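Protein STN1 (Saccharomyces cerevisiae, PDB 3KEY) regulates telomere length and protects telomere ends, restraining telomerase loading through its interaction with CDC13, this chain being its C-terminal part with two winged helix-turn-helix motifs. Local coordinates at residues S5-L10 with V68-S73; L15-K20 with F87-L92; N94-A99 with V136-E141; P151-N156 with L178-A183. All coordinates share one frame; numbering follows the deposited sequence.

Interaction 1: S5-L10 with V68-S73; sequences SAKSNL and VNRLVS
Lys7 and Leu71 mark the nearest backbone approach, 7.1 Å between their CA atoms, where the first turn of helix 6-16 meets the last turns of helix 56-73; the axes of the two short segments pass 9.7 Å apart at a steep angle of 79°. Both helices belong to the first winged helix-turn-helix motif of the Stn1 C-terminal region. The aliphatic part of Lys7 bridges two residues of the other helix. Its CG lies anti to the backbone N (chi1 179°) and presses on Leu71 CD2 at 3.4 Å, tighter than a usual carbon-carbon contact, while its CD rests against Arg70 CB at 3.9 Å. The two branches of Leu71 divide the work: CD2 serves Lys7, and CD1 packs on Leu10 CD2 at 3.7 Å. That same Leu10 methyl also reaches Val68 CG1, more loosely, at 4.3 Å. Leu67 of helix 56-73 touches both Ala6 and Leu10, which extends the apolar seam. At the start of helix 6-16, Ser5 is the N-cap: its OG accepts from Ser8 N at 3.2 Å. The meeting itself is made by carbon, though one of its partners is charged. The Lys7 chain bends at chi3, and NZ forms a salt bridge with Asp137 of helix 132-149, in the second winged-helix region, with a weak bond to Gln74 besides. Lys7 thus lends its methylenes to the first winged-helix region and its ammonium to the second, and the Asp137 carboxylate would probably favour the charged form of the lysine.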
loop_
_atom_site.group_PDB
_atom_site.type_symbol
_atom_site.label_atom_id
_atom_site.label_comp_id
_atom_site.label_asym_id
_atom_site.label_seq_id
_atom_site.Cartn_x
_atom_site.Cartn_y
_atom_site.Cartn_z
ATOM N N SER A 5 1.624 -6.374 -6.477
ATOM C CA SER A 5 0.550 -5.968 -7.385
ATOM C C SER A 5 0.804 -4.569 -7.945
ATOM O O SER A 5 1.621 -3.820 -7.409
ATOM C CB SER A 5 -0.797 -5.988 -6.655
ATOM O OG SER A 5 -0.849 -5.014 -5.626
ATOM N N ALA A 6 0.110 -4.221 -9.025
ATOM C CA ALA A 6 0.272 -2.905 -9.639
ATOM C C ALA A 6 -0.089 -1.823 -8.618
ATOM O O ALA A 6 0.595 -0.803 -8.498
ATOM C CB ALA A 6 -0.616 -2.789 -10.875
ATOM N N LYS A 7 -1.169 -2.067 -7.882
ATOM C CA LYS A 7 -1.635 -1.145 -6.857
ATOM C C LYS A 7 -0.536 -0.871 -5.822
ATOM O O LYS A 7 -0.281 0.282 -5.476
ATOM C CB LYS A 7 -2.870 -1.727 -6.163
ATOM C CG LYS A 7 -3.441 -0.862 -5.055
ATOM C CD LYS A 7 -4.458 -1.637 -4.238
ATOM C CE LYS A 7 -3.777 -2.730 -3.426
ATOM N NZ LYS A 7 -4.751 -3.608 -2.724
ATOM N N SER A 8 0.110 -1.926 -5.324
ATOM C CA SER A 8 1.168 -1.746 -4.335
ATOM C C SER A 8 2.425 -1.103 -4.934
ATOM O O SER A 8 3.192 -0.467 -4.220
ATOM C CB SER A 8 1.499 -3.077 -3.639
ATOM O OG SER A 8 0.531 -3.383 -2.632
ATOM N N ASN A 9 2.641 -1.260 -6.237
ATOM C CA ASN A 9 3.793 -0.612 -6.869
ATOM C C ASN A 9 3.540 0.906 -6.870
ATOM O O ASN A 9 4.452 1.700 -6.618
ATOM C CB ASN A 9 3.995 -1.105 -8.308
ATOM C CG ASN A 9 4.747 -2.431 -8.374
ATOM O OD1 ASN A 9 5.704 -2.657 -7.628
ATOM N ND2 ASN A 9 4.328 -3.305 -9.284
ATOM N N LEU A 10 2.302 1.305 -7.157
ATOM C CA LEU A 10 1.953 2.720 -7.145
ATOM C C LEU A 10 2.025 3.194 -5.698
ATOM O O LEU A 10 2.499 4.296 -5.424
ATOM C CB LEU A 10 0.541 2.953 -7.699
ATOM C CG LEU A 10 0.045 4.402 -7.581
ATOM C CD1 LEU A 10 1.016 5.345 -8.291
ATOM C CD2 LEU A 10 -1.351 4.524 -8.164
ATOM N N VAL A 68 -5.494 4.638 -8.753
ATOM C CA VAL A 68 -5.668 5.631 -7.701
ATOM C C VAL A 68 -6.939 5.359 -6.915
ATOM O O VAL A 68 -6.947 5.468 -5.688
ATOM C CB VAL A 68 -5.726 7.084 -8.240
ATOM C CG1 VAL A 68 -4.395 7.456 -8.884
ATOM C CG2 VAL A 68 -6.874 7.233 -9.222
ATOM N N ASN A 69 -8.011 4.993 -7.615
ATOM C CA ASN A 69 -9.269 4.713 -6.940
ATOM C C ASN A 69 -9.165 3.509 -6.008
ATOM O O ASN A 69 -9.813 3.487 -4.964
ATOM C CB ASN A 69 -10.402 4.509 -7.954
ATOM C CG ASN A 69 -10.795 5.809 -8.672
ATOM O OD1 ASN A 69 -10.324 6.896 -8.318
ATOM N ND2 ASN A 69 -11.665 5.697 -9.678
ATOM N N ARG A 70 -8.358 2.509 -6.370
ATOM C CA ARG A 70 -8.199 1.339 -5.510
ATOM C C ARG A 70 -7.568 1.778 -4.188
ATOM O O ARG A 70 -7.977 1.328 -3.119
ATOM C CB ARG A 70 -7.299 0.275 -6.161
ATOM C CG ARG A 70 -7.870 -0.397 -7.404
ATOM C CD ARG A 70 -6.903 -1.448 -7.970
ATOM N NE ARG A 70 -7.222 -1.809 -9.353
ATOM C CZ ARG A 70 -6.518 -2.665 -10.093
ATOM N NH1 ARG A 70 -5.446 -3.263 -9.587
ATOM N NH2 ARG A 70 -6.880 -2.914 -11.346
ATOM N N LEU A 71 -6.568 2.654 -4.269
ATOM C CA LEU A 71 -5.878 3.157 -3.086
ATOM C C LEU A 71 -6.791 4.020 -2.209
ATOM O O LEU A 71 -6.860 3.821 -0.994
ATOM C CB LEU A 71 -4.634 3.955 -3.501
ATOM C CG LEU A 71 -3.553 3.129 -4.213
ATOM C CD1 LEU A 71 -2.421 4.024 -4.687
ATOM C CD2 LEU A 71 -3.032 2.055 -3.260
ATOM N N VAL A 72 -7.491 4.974 -2.820
ATOM C CA VAL A 72 -8.404 5.839 -2.073
ATOM C C VAL A 72 -9.471 4.966 -1.414
ATOM O O VAL A 72 -9.869 5.199 -0.278
ATOM C CB VAL A 72 -9.117 6.862 -3.001
ATOM C CG1 VAL A 72 -10.121 7.689 -2.191
ATOM C CG2 VAL A 72 -8.095 7.773 -3.669
ATOM N N SER A 73 -9.914 3.950 -2.143
ATOM C CA SER A 73 -10.941 3.024 -1.676
ATOM C C SER A 73 -10.538 2.207 -0.440
ATOM O O SER A 73 -11.398 1.791 0.345
ATOM C CB SER A 73 -11.316 2.080 -2.821
ATOM O OG SER A 73 -12.205 1.073 -2.389
#

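Interaction 2: L15-K20 with F87-L92; sequences LGLQMK and FDLLPL
The join between the two winged helix-turn-helix motifs runs through this contact: the segment 87-92 ends strand 86-88 of the first motif's small antiparallel sheet and begins helix 90-108 of the second, and it packs on the end of helix 6-16 and the loop that follows. Leu89 N donates to Lys20 O at 2.9 Å, a nearly straight bond with an N-H...O angle of 164°. One residue on, Leu90 N is capped by Asp88 OD1 at 3.1 Å, approached from above the carboxylate plane. Leu89 CD1 is the apolar centre, packing 4.1 Å from Leu17 CD1 and 4.2 Å from Met19 CG. On the outer side, Leu90 and Lys20 run side by side in the same direction, Leu90 CD2 lying 4.0 Å from Lys20 CB. Leu92 CD2 meets Leu15 N at 3.7 Å and Leu15 CB at 4.2 Å. Lys93 NZ ties down the loop from the same helix, bonding Leu17 O and Met19 O. Two successive backbone N-H groups at the turn into helix 90-108 thus find acceptors, one across the contact and one local, while leucine methyls pack against helix 6-16 and the loop after it.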
loop_
_atom_site.group_PDB
_atom_site.type_symbol
_atom_site.label_atom_id
_atom_site.label_comp_id
_atom_site.label_asym_id
_atom_site.label_seq_id
_atom_site.Cartn_x
_atom_site.Cartn_y
_atom_site.Cartn_z
ATOM N N LEU A 15 4.629 6.517 -1.492
ATOM C CA LEU A 15 5.312 6.536 -0.205
ATOM C C LEU A 15 6.679 7.219 -0.300
ATOM O O LEU A 15 7.069 7.960 0.602
ATOM C CB LEU A 15 5.484 5.108 0.320
ATOM C CG LEU A 15 6.176 4.964 1.681
ATOM C CD1 LEU A 15 5.321 5.601 2.770
ATOM C CD2 LEU A 15 6.406 3.490 1.988
ATOM N N GLY A 16 7.390 6.978 -1.400
ATOM C CA GLY A 16 8.707 7.561 -1.591
ATOM C C GLY A 16 8.771 9.028 -1.988
ATOM O O GLY A 16 9.828 9.648 -1.868
ATOM N N LEU A 17 7.664 9.595 -2.459
ATOM C CA LEU A 17 7.659 11.001 -2.862
ATOM C C LEU A 17 7.946 11.903 -1.670
ATOM O O LEU A 17 7.353 11.744 -0.605
ATOM C CB LEU A 17 6.304 11.388 -3.464
ATOM C CG LEU A 17 5.878 10.698 -4.758
ATOM C CD1 LEU A 17 4.537 11.270 -5.217
ATOM C CD2 LEU A 17 6.945 10.906 -5.823
ATOM N N GLN A 18 8.847 12.861 -1.846
ATOM C CA GLN A 18 9.178 13.766 -0.754
ATOM C C GLN A 18 8.228 14.959 -0.710
ATOM O O GLN A 18 8.624 16.096 -0.971
ATOM C CB GLN A 18 10.629 14.236 -0.884
ATOM C CG GLN A 18 11.642 13.108 -0.751
ATOM C CD GLN A 18 11.481 12.348 0.551
ATOM O OE1 GLN A 18 11.576 12.927 1.635
ATOM N NE2 GLN A 18 11.232 11.045 0.453
ATOM N N MET A 19 6.974 14.675 -0.365
ATOM C CA MET A 19 5.923 15.685 -0.283
ATOM C C MET A 19 4.723 15.139 0.479
ATOM O O MET A 19 4.575 13.927 0.631
ATOM C CB MET A 19 5.493 16.107 -1.693
ATOM C CG MET A 19 5.206 14.936 -2.619
ATOM S SD MET A 19 5.060 15.416 -4.353
ATOM C CE MET A 19 6.736 15.105 -4.922
ATOM N N LYS A 20 3.864 16.040 0.950
ATOM C CA LYS A 20 2.678 15.643 1.702
ATOM C C LYS A 20 1.436 15.508 0.827
ATOM O O LYS A 20 0.443 14.908 1.238
ATOM C CB LYS A 20 2.402 16.653 2.812
ATOM C CG LYS A 20 3.602 16.950 3.686
ATOM C CD LYS A 20 3.311 18.145 4.577
ATOM C CE LYS A 20 4.560 18.687 5.253
ATOM N NZ LYS A 20 4.211 19.894 6.065
ATOM N N PHE A 87 -4.238 14.764 -4.047
ATOM C CA PHE A 87 -4.255 13.663 -3.090
ATOM C C PHE A 87 -3.416 13.950 -1.861
ATOM O O PHE A 87 -2.362 14.578 -1.940
ATOM C CB PHE A 87 -3.761 12.365 -3.745
ATOM C CG PHE A 87 -4.577 11.942 -4.925
ATOM C CD1 PHE A 87 -4.165 12.250 -6.219
ATOM C CD2 PHE A 87 -5.784 11.276 -4.743
ATOM C CE1 PHE A 87 -4.944 11.905 -7.315
ATOM C CE2 PHE A 87 -6.574 10.925 -5.834
ATOM C CZ PHE A 87 -6.155 11.240 -7.124
ATOM N N ASP A 88 -3.911 13.484 -0.724
ATOM C CA ASP A 88 -3.233 13.636 0.555
ATOM C C ASP A 88 -2.404 12.360 0.718
ATOM O O ASP A 88 -2.951 11.257 0.680
ATOM C CB ASP A 88 -4.278 13.738 1.672
ATOM C CG ASP A 88 -3.664 13.964 3.039
ATOM O OD1 ASP A 88 -2.431 14.140 3.140
ATOM O OD2 ASP A 88 -4.430 13.973 4.023
ATOM N N LEU A 89 -1.095 12.507 0.887
ATOM C CA LEU A 89 -0.233 11.346 1.035
ATOM C C LEU A 89 0.093 11.032 2.506
ATOM O O LEU A 89 0.696 9.995 2.816
ATOM C CB LEU A 89 1.058 11.568 0.242
ATOM C CG LEU A 89 0.893 11.888 -1.247
ATOM C CD1 LEU A 89 2.270 12.032 -1.891
ATOM C CD2 LEU A 89 0.092 10.791 -1.936
ATOM N N LEU A 90 -0.322 11.918 3.409
ATOM C CA LEU A 90 -0.046 11.730 4.834
ATOM C C LEU A 90 -0.641 10.459 5.436
ATOM O O LEU A 90 -0.034 9.841 6.309
ATOM C CB LEU A 90 -0.519 12.944 5.633
ATOM C CG LEU A 90 0.285 14.225 5.409
ATOM C CD1 LEU A 90 -0.242 15.329 6.328
ATOM C CD2 LEU A 90 1.756 13.958 5.689
ATOM N N PRO A 91 -1.844 10.059 4.998
ATOM C CA PRO A 91 -2.424 8.833 5.560
ATOM C C PRO A 91 -1.488 7.642 5.320
ATOM O O PRO A 91 -1.231 6.823 6.218
ATOM C CB PRO A 91 -3.727 8.686 4.783
ATOM C CG PRO A 91 -4.133 10.124 4.548
ATOM C CD PRO A 91 -2.821 10.773 4.153
ATOM N N LEU A 92 -0.987 7.566 4.087
ATOM C CA LEU A 92 -0.096 6.494 3.662
ATOM C C LEU A 92 1.204 6.477 4.453
ATOM O O LEU A 92 1.636 5.432 4.960
ATOM C CB LEU A 92 0.219 6.642 2.168
ATOM C CG LEU A 92 1.151 5.590 1.561
ATOM C CD1 LEU A 92 0.586 4.199 1.815
ATOM C CD2 LEU A 92 1.308 5.843 0.066
#

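Interaction 3: N94-A99 with V136-E141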
loop_
_atom_site.group_PDB
_atom_site.type_symbol
_atom_site.label_atom_id
_atom_site.label_comp_id
_atom_site.label_asym_id
_atom_site.label_seq_id
_atom_site.Cartn_x
_atom_site.Cartn_y
_atom_site.Cartn_z
ATOM N N ASN A 94 1.784 7.947 7.336
ATOM C CA ASN A 94 1.535 7.720 8.753
ATOM C C ASN A 94 1.248 6.233 9.010
ATOM O O ASN A 94 1.592 5.704 10.068
ATOM C CB ASN A 94 0.354 8.555 9.257
ATOM C CG ASN A 94 0.669 10.038 9.309
ATOM O OD1 ASN A 94 1.810 10.434 9.533
ATOM N ND2 ASN A 94 -0.350 10.865 9.116
ATOM N N LEU A 95 0.603 5.567 8.055
ATOM C CA LEU A 95 0.292 4.143 8.196
ATOM C C LEU A 95 1.585 3.338 8.190
ATOM O O LEU A 95 1.739 2.385 8.953
ATOM C CB LEU A 95 -0.619 3.667 7.058
ATOM C CG LEU A 95 -2.091 4.046 7.217
ATOM C CD1 LEU A 95 -2.866 3.815 5.920
ATOM C CD2 LEU A 95 -2.676 3.230 8.361
ATOM N N PHE A 96 2.519 3.736 7.331
ATOM C CA PHE A 96 3.800 3.055 7.250
ATOM C C PHE A 96 4.606 3.261 8.527
ATOM O O PHE A 96 5.252 2.332 9.005
ATOM C CB PHE A 96 4.589 3.543 6.034
ATOM C CG PHE A 96 4.563 2.584 4.887
ATOM C CD1 PHE A 96 5.507 1.565 4.799
ATOM C CD2 PHE A 96 3.565 2.665 3.920
ATOM C CE1 PHE A 96 5.464 0.633 3.765
ATOM C CE2 PHE A 96 3.504 1.738 2.877
ATOM C CZ PHE A 96 4.457 0.719 2.798
ATOM N N GLU A 97 4.583 4.475 9.071
ATOM C CA GLU A 97 5.305 4.744 10.308
ATOM C C GLU A 97 4.719 3.854 11.397
ATOM O O GLU A 97 5.451 3.174 12.119
ATOM C CB GLU A 97 5.173 6.214 10.711
ATOM C CG GLU A 97 6.330 7.091 10.253
ATOM C CD GLU A 97 6.169 8.546 10.672
ATOM O OE1 GLU A 97 5.821 8.800 11.851
ATOM O OE2 GLU A 97 6.400 9.433 9.820
ATOM N N TYR A 98 3.389 3.855 11.500
ATOM C CA TYR A 98 2.695 3.036 12.487
ATOM C C TYR A 98 3.101 1.549 12.388
ATOM O O TYR A 98 3.435 0.919 13.396
ATOM C CB TYR A 98 1.187 3.196 12.292
ATOM C CG TYR A 98 0.326 2.387 13.238
ATOM C CD1 TYR A 98 0.069 1.033 13.002
ATOM C CD2 TYR A 98 -0.259 2.986 14.357
ATOM C CE1 TYR A 98 -0.757 0.296 13.857
ATOM C CE2 TYR A 98 -1.084 2.264 15.218
ATOM C CZ TYR A 98 -1.333 0.922 14.962
ATOM O OH TYR A 98 -2.173 0.216 15.797
ATOM N N ALA A 99 3.070 0.994 11.179
ATOM C CA ALA A 99 3.438 -0.405 10.980
ATOM C C ALA A 99 4.904 -0.668 11.356
ATOM O O ALA A 99 5.206 -1.642 12.042
ATOM C CB ALA A 99 3.185 -0.811 9.530
ATOM N N VAL A 136 -3.231 -4.661 5.605
ATOM C CA VAL A 136 -2.485 -5.858 5.242
ATOM C C VAL A 136 -1.369 -5.507 4.253
ATOM O O VAL A 136 -0.234 -5.934 4.420
ATOM C CB VAL A 136 -3.405 -6.929 4.595
ATOM C CG1 VAL A 136 -2.565 -8.025 3.944
ATOM C CG2 VAL A 136 -4.329 -7.525 5.651
ATOM N N ASP A 137 -1.675 -4.723 3.224
ATOM C CA ASP A 137 -0.631 -4.397 2.262
ATOM C C ASP A 137 0.469 -3.533 2.865
ATOM O O ASP A 137 1.630 -3.668 2.496
ATOM C CB ASP A 137 -1.224 -3.751 1.001
ATOM C CG ASP A 137 -2.053 -4.743 0.182
ATOM O OD1 ASP A 137 -1.802 -5.964 0.311
ATOM O OD2 ASP A 137 -2.943 -4.318 -0.587
ATOM N N VAL A 138 0.126 -2.661 3.806
ATOM C CA VAL A 138 1.164 -1.843 4.419
ATOM C C VAL A 138 2.103 -2.735 5.243
ATOM O O VAL A 138 3.330 -2.633 5.128
ATOM C CB VAL A 138 0.560 -0.727 5.314
ATOM C CG1 VAL A 138 1.676 -0.003 6.079
ATOM C CG2 VAL A 138 -0.198 0.270 4.439
ATOM N N PHE A 139 1.533 -3.626 6.050
ATOM C CA PHE A 139 2.354 -4.517 6.867
ATOM C C PHE A 139 3.185 -5.490 6.028
ATOM O O PHE A 139 4.335 -5.769 6.372
ATOM C CB PHE A 139 1.495 -5.275 7.896
ATOM C CG PHE A 139 1.259 -4.493 9.172
ATOM C CD1 PHE A 139 0.238 -3.551 9.251
ATOM C CD2 PHE A 139 2.106 -4.659 10.269
ATOM C CE1 PHE A 139 0.061 -2.779 10.405
ATOM C CE2 PHE A 139 1.942 -3.896 11.429
ATOM C CZ PHE A 139 0.917 -2.952 11.498
ATOM N N LYS A 140 2.626 -5.991 4.925
ATOM C CA LYS A 140 3.388 -6.891 4.060
ATOM C C LYS A 140 4.660 -6.194 3.554
ATOM O O LYS A 140 5.755 -6.765 3.600
ATOM C CB LYS A 140 2.541 -7.355 2.867
ATOM C CG LYS A 140 1.578 -8.494 3.195
ATOM C CD LYS A 140 0.782 -8.948 1.972
ATOM C CE LYS A 140 -0.054 -10.195 2.288
ATOM N NZ LYS A 140 -0.870 -10.623 1.108
ATOM N N GLU A 141 4.513 -4.961 3.073
ATOM C CA GLU A 141 5.653 -4.197 2.576
ATOM C C GLU A 141 6.696 -3.923 3.668
ATOM O O GLU A 141 7.898 -4.054 3.435
ATOM C CB GLU A 141 5.192 -2.869 1.979
ATOM C CG GLU A 141 5.266 -2.825 0.478
ATOM C CD GLU A 141 6.567 -3.421 -0.054
ATOM O OE1 GLU A 141 7.676 -2.929 0.291
ATOM O OE2 GLU A 141 6.472 -4.392 -0.816
#
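Val138 CG1 and Ala99 CB form the tight part of this contact, each methyl seated over the centre of a phenylalanine ring from the other helix. Val138 CG1, anti to its backbone N, stands 4.0 Å from the centroid of the Phe96 ring, 12° off the normal, and also touches Ala99 CB at 3.9 Å. In the reverse direction Ala99 CB lies 3.7 Å from the centroid of the Phe139 ring, 11° off the normal. Glu141 CB is as close, sitting at the Phe96 edge near the ring plane, 3.8 Å from CZ. These reciprocal CH-pi contacts join helices 90-108 and 132-149 of the second winged helix-turn-helix motif; the axes of the two segments are 9.4 Å apart and inclined at 57°. An alanine at Phe139 would probably leave the Ala99 methyl without its aromatic cover and open a gap beside Tyr98. Two pairs are looser: Phe139 CZ comes near the plane of the Tyr98 ring at its edge, 4.3 Å from CD1, and Leu95 CB is equally far from Val138 CG2. The carboxylate of Glu141 leads away from the contact, toward a long, weak ion pair with Arg145. On the solvent side, exposed Lys140 touches Trp157 and Ile159 of strand 154-161 instead.

Interaction 4: P151-N156 with L178-A183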
loop_
_atom_site.group_PDB
_atom_site.type_symbol
_atom_site.label_atom_id
_atom_site.label_comp_id
_atom_site.label_asym_id
_atom_site.label_seq_id
_atom_site.Cartn_x
_atom_site.Cartn_y
_atom_site.Cartn_z
ATOM N N PRO A 151 18.194 -9.644 8.579
ATOM C CA PRO A 151 18.161 -11.100 8.402
ATOM C C PRO A 151 18.632 -11.877 9.630
ATOM O O PRO A 151 18.328 -13.062 9.770
ATOM C CB PRO A 151 19.046 -11.324 7.173
ATOM C CG PRO A 151 19.967 -10.145 7.183
ATOM C CD PRO A 151 19.065 -9.010 7.573
ATOM N N GLU A 152 19.352 -11.208 10.528
ATOM C CA GLU A 152 19.846 -11.864 11.740
ATOM C C GLU A 152 18.749 -11.943 12.792
ATOM O O GLU A 152 18.862 -12.676 13.775
ATOM C CB GLU A 152 21.050 -11.102 12.319
ATOM C CG GLU A 152 22.130 -10.785 11.297
ATOM C CD GLU A 152 21.989 -9.388 10.703
ATOM O OE1 GLU A 152 20.847 -8.881 10.589
ATOM O OE2 GLU A 152 23.035 -8.796 10.341
ATOM N N VAL A 153 17.677 -11.189 12.579
ATOM C CA VAL A 153 16.577 -11.173 13.531
ATOM C C VAL A 153 15.280 -11.809 13.013
ATOM O O VAL A 153 14.733 -12.715 13.641
ATOM C CB VAL A 153 16.301 -9.729 13.991
ATOM C CG1 VAL A 153 15.242 -9.713 15.074
ATOM C CG2 VAL A 153 17.594 -9.107 14.512
ATOM N N LEU A 154 14.794 -11.341 11.868
ATOM C CA LEU A 154 13.547 -11.861 11.297
ATOM C C LEU A 154 13.823 -12.932 10.247
ATOM O O LEU A 154 14.378 -12.635 9.188
ATOM C CB LEU A 154 12.751 -10.724 10.639
ATOM C CG LEU A 154 11.218 -10.672 10.751
ATOM C CD1 LEU A 154 10.667 -9.936 9.531
ATOM C CD2 LEU A 154 10.623 -12.047 10.848
ATOM N N LYS A 155 13.430 -14.169 10.538
ATOM C CA LYS A 155 13.627 -15.273 9.600
ATOM C C LYS A 155 12.461 -15.400 8.605
ATOM O O LYS A 155 12.676 -15.503 7.398
ATOM C CB LYS A 155 13.789 -16.581 10.373
ATOM C CG LYS A 155 14.129 -17.789 9.509
ATOM C CD LYS A 155 14.267 -19.041 10.366
ATOM C CE LYS A 155 14.578 -20.276 9.533
ATOM N NZ LYS A 155 14.526 -21.510 10.374
ATOM N N ASN A 156 11.232 -15.404 9.122
ATOM C CA ASN A 156 10.013 -15.507 8.297
ATOM C C ASN A 156 8.849 -14.748 8.935
ATOM O O ASN A 156 8.884 -14.418 10.124
ATOM C CB ASN A 156 9.574 -16.970 8.130
ATOM C CG ASN A 156 10.440 -17.739 7.154
ATOM O OD1 ASN A 156 10.570 -17.359 5.988
ATOM N ND2 ASN A 156 11.035 -18.833 7.625
ATOM N N LEU A 178 5.477 -13.970 13.449
ATOM C CA LEU A 178 6.892 -13.696 13.234
ATOM C C LEU A 178 7.733 -14.882 13.700
ATOM O O LEU A 178 7.494 -15.448 14.768
ATOM C CB LEU A 178 7.313 -12.429 14.000
ATOM C CG LEU A 178 6.491 -11.162 13.739
ATOM C CD1 LEU A 178 6.949 -10.028 14.679
ATOM C CD2 LEU A 178 6.634 -10.753 12.275
ATOM N N GLU A 179 8.698 -15.272 12.877
ATOM C CA GLU A 179 9.599 -16.363 13.226
ATOM C C GLU A 179 10.988 -15.725 13.268
ATOM O O GLU A 179 11.377 -15.003 12.347
ATOM C CB GLU A 179 9.550 -17.477 12.178
ATOM C CG GLU A 179 10.599 -18.562 12.406
ATOM C CD GLU A 179 10.502 -19.713 11.409
ATOM O OE1 GLU A 179 10.239 -19.457 10.215
ATOM O OE2 GLU A 179 10.707 -20.872 11.823
ATOM N N TYR A 180 11.728 -15.991 14.335
ATOM C CA TYR A 180 13.049 -15.400 14.507
ATOM C C TYR A 180 14.240 -16.253 14.078
ATOM O O TYR A 180 14.216 -17.482 14.178
ATOM C CB TYR A 180 13.203 -14.951 15.962
ATOM C CG TYR A 180 12.161 -13.925 16.347
ATOM C CD1 TYR A 180 10.959 -14.305 16.958
ATOM C CD2 TYR A 180 12.339 -12.582 16.029
ATOM C CE1 TYR A 180 9.956 -13.361 17.239
ATOM C CE2 TYR A 180 11.347 -11.633 16.299
ATOM C CZ TYR A 180 10.161 -12.025 16.901
ATOM O OH TYR A 180 9.189 -11.078 17.154
ATOM N N ALA A 181 15.283 -15.579 13.599
ATOM C CA ALA A 181 16.496 -16.248 13.138
ATOM C C ALA A 181 17.342 -16.758 14.301
ATOM O O ALA A 181 17.168 -16.340 15.448
ATOM C CB ALA A 181 17.322 -15.295 12.270
ATOM N N ALA A 182 18.262 -17.663 13.986
ATOM C CA ALA A 182 19.149 -18.265 14.977
ATOM C C ALA A 182 19.952 -17.258 15.813
ATOM O O ALA A 182 19.953 -17.332 17.040
ATOM C CB ALA A 182 20.105 -19.242 14.281
ATOM N N ALA A 183 20.632 -16.326 15.145
ATOM C CA ALA A 183 21.447 -15.314 15.825
ATOM C C ALA A 183 20.708 -14.603 16.965
ATOM O O ALA A 183 21.218 -14.522 18.084
ATOM C CB ALA A 183 21.958 -14.286 14.808
HETATM O O HOH W 1 11.679 -23.094 10.071
#
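Glu179 O is gripped by two consecutive backbone N-H groups, Lys155 N at 2.9 Å and Asn156 N at 3.3 Å. This is a classic beta bulge at the open end of the hairpin in the second winged helix-turn-helix motif, where strand 154-161 starts beside the end of strand 173-180. The Lys155 bond is the more bent, with an N-H...O angle of 146°, against 167° for Asn156. Glu179 N returns a bond to Asn156 O, closing the hydrogen-bonded antiparallel pair. Past the bulge, Ala181 N donates to Val153 O at 2.9 Å from well above the carbonyl plane. The side chains of Asn156 and Glu179 run alongside each other: Asn156 ND2 meets Glu179 OE1 at 2.8 Å, nearly along the C-O axis and with the oxygen in the amide plane. Glu179 OE2 and Lys155 NZ, 4.1 Å apart and too far for a salt bridge, share a water. A leucine in place of Glu179 would probably leave the Asn156 amide without this acceptor and the lysine ammonium without its nearby negative charge. Leu154 and Leu178 each touch both helix 90-108 and helix 132-149, Tyr180 touches Met107 of the former, and Tyr180 OH bonds Cys111 O. The edge of the Tyr180 ring also meets the residue just before strand 154-161, its CD2 lying 3.4 Å from Val153 O.

In the fold
Interactions 1 and 3 are buried helix-helix contacts of the first and second winged helix-turn-helix motifs; aliphatic branches carry one, methyl-on-ring packing the other. One charged side chain of interaction 1 reaches interaction 3. Interaction 2, partly buried, lies at the junction: it shares helix 6-16 with interaction 1 and helix 90-108 with interaction 3, touching the first through Val72 and Phe87 and the second through Leu15 and Phe96. It mixes leucine packing with a backbone bond. Interaction 4 stands apart, its centre about 30 Å from that of interaction 1, at the open end of the second motif's hairpin, where backbone bonds, an amide-carboxylate pair and a water dominate over apolar packing.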